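Local structure of putative type VI secretion protein (Escherichia coli, 6SK0) at the interface of chains A and B. The protein forms the trimeric VgrG spike at the tip of the type VI secretion system, which carries and inhibits a phospholipase effector. Sequence-based numbering; all coordinates share one arbitrary frame. Chains: chain A/B, Putative type VI secretion protein.

The interface of chains A and B. Residues chain A 546-548, 552, 554; chain B 554-556.
A:Ile554 and B:Ile554, the same residue in two subunits, point their side chains at each other tip to tip, CD1 of A:Ile554 3.8 Å from CD1 of B:Ile554, in the interior of the intertwined beta-helix typical of VgrG spikes. In both, CG1 lies opposite the carbonyl carbon (chi1 -64°), and the extended chi2 (162°) takes CD1 on toward the other subunit. A:Ile552 adds a second branched side chain at a slant, its CD1 3.5 Å from the gamma-methyl CG2 of B:Ile554. Beta-branched isoleucine favours extended backbone and offers two arms: B:Ile554 turns CG2 to A:Ile552 and CD1 to A:Ile554. Further along, CG1 of A:Ile552 packs 3.7 Å from CA of B:Gly556, whose lack of a side chain lets A:Ile552 and the methyl CG2 of A:Thr548, also beta-branched and suited to a strand, approach the bare backbone.

Around this apolar core the strands 544-548 of chain A and 551-556 of chain B run parallel. B:Arg555 uses both its backbone polar atoms, from successive peptide groups: N donates to O of A:Leu546 at 2.8 Å, nearly straight, while O accepts from N of A:Thr548 at 2.9 Å with more bend at the hydrogen. The apolar side chain of A:Leu546 shares the isoleucines' face.

At the rim, strand alternation turns A:Arg547 and B:Arg555 away from the isoleucines; arginine suits this outward face because its aliphatic stem can lie along the neighbouring strand while its charged end is carried off. The side chains slant across each other loosely, CB of A:Arg547 4.2 Å from CB of B:Arg555 and NH2 of A:Arg547 4.1 Å from CD of B:Arg555. The guanidinium planes are 15° apart but offset, too distant to stack. NH2 of A:Arg547 and NE of B:Arg555, 4.9 Å apart, are like charges not in contact, which may repel mildly.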
loop_
_atom_site.group_PDB
_atom_site.type_symbol
_atom_site.label_atom_id
_atom_site.label_comp_id
_atom_site.label_asym_id
_atom_site.label_seq_id
_atom_site.Cartn_x
_atom_site.Cartn_y
_atom_site.Cartn_z
ATOM N N LEU A 546 -17.005 -18.345 -11.564
ATOM C CA LEU A 546 -15.969 -19.173 -12.152
ATOM C C LEU A 546 -15.229 -19.833 -11.002
ATOM O O LEU A 546 -14.592 -19.150 -10.195
ATOM C CB LEU A 546 -15.033 -18.346 -13.021
ATOM C CG LEU A 546 -14.023 -19.155 -13.820
ATOM C CD1 LEU A 546 -14.737 -20.102 -14.772
ATOM C CD2 LEU A 546 -13.095 -18.224 -14.561
ATOM N N ARG A 547 -15.335 -21.147 -10.906
ATOM C CA ARG A 547 -14.844 -21.845 -9.734
ATOM C C ARG A 547 -14.164 -23.142 -10.129
ATOM O O ARG A 547 -14.511 -23.773 -11.127
ATOM C CB ARG A 547 -15.972 -22.123 -8.751
ATOM C CG ARG A 547 -17.107 -22.899 -9.347
ATOM C CD ARG A 547 -17.535 -23.995 -8.431
ATOM N NE ARG A 547 -16.521 -25.026 -8.286
ATOM C CZ ARG A 547 -15.830 -25.246 -7.175
ATOM N NH1 ARG A 547 -14.933 -26.215 -7.134
ATOM N NH2 ARG A 547 -16.038 -24.500 -6.104
ATOM N N THR A 548 -13.194 -23.531 -9.317
ATOM C CA THR A 548 -12.428 -24.751 -9.499
ATOM C C THR A 548 -11.681 -25.013 -8.206
ATOM O O THR A 548 -11.394 -24.092 -7.442
ATOM C CB THR A 548 -11.449 -24.650 -10.680
ATOM O OG1 THR A 548 -10.738 -25.880 -10.825
ATOM C CG2 THR A 548 -10.446 -23.538 -10.463
ATOM N N ILE A 552 -7.035 -20.838 -11.185
ATOM C CA ILE A 552 -7.765 -19.971 -12.093
ATOM C C ILE A 552 -6.763 -19.034 -12.738
ATOM O O ILE A 552 -5.962 -18.397 -12.048
ATOM C CB ILE A 552 -8.873 -19.183 -11.380
ATOM C CG1 ILE A 552 -10.072 -20.091 -11.157
ATOM C CG2 ILE A 552 -9.263 -17.963 -12.204
ATOM C CD1 ILE A 552 -11.290 -19.403 -10.724
ATOM N N ILE A 554 -6.705 -15.837 -15.411
ATOM C CA ILE A 554 -7.408 -14.825 -16.175
ATOM C C ILE A 554 -6.343 -14.007 -16.878
ATOM O O ILE A 554 -5.573 -13.284 -16.237
ATOM C CB ILE A 554 -8.305 -13.959 -15.286
ATOM C CG1 ILE A 554 -9.406 -14.829 -14.681
ATOM C CG2 ILE A 554 -8.893 -12.816 -16.074
ATOM C CD1 ILE A 554 -10.065 -14.226 -13.510
ATOM N N ILE B 554 -14.955 -15.453 -8.412
ATOM C CA ILE B 554 -13.879 -16.160 -9.079
ATOM C C ILE B 554 -13.114 -16.893 -7.993
ATOM O O ILE B 554 -12.461 -16.270 -7.148
ATOM C CB ILE B 554 -12.980 -15.213 -9.876
ATOM C CG1 ILE B 554 -13.789 -14.578 -11.004
ATOM C CG2 ILE B 554 -11.779 -15.945 -10.419
ATOM C CD1 ILE B 554 -13.174 -13.364 -11.570
ATOM N N ARG B 555 -13.220 -18.210 -7.995
ATOM C CA ARG B 555 -12.735 -19.034 -6.901
ATOM C C ARG B 555 -11.823 -20.115 -7.453
ATOM O O ARG B 555 -12.284 -21.040 -8.122
ATOM C CB ARG B 555 -13.899 -19.640 -6.129
ATOM C CG ARG B 555 -13.477 -20.377 -4.897
ATOM C CD ARG B 555 -14.627 -21.124 -4.295
ATOM N NE ARG B 555 -15.661 -20.236 -3.786
ATOM C CZ ARG B 555 -15.657 -19.703 -2.572
ATOM N NH1 ARG B 555 -14.666 -19.961 -1.739
ATOM N NH2 ARG B 555 -16.645 -18.913 -2.194
ATOM N N GLY B 556 -10.534 -19.989 -7.184
ATOM C CA GLY B 556 -9.582 -21.003 -7.572
ATOM C C GLY B 556 -8.940 -21.642 -6.366
ATOM O O GLY B 556 -8.163 -20.995 -5.666
#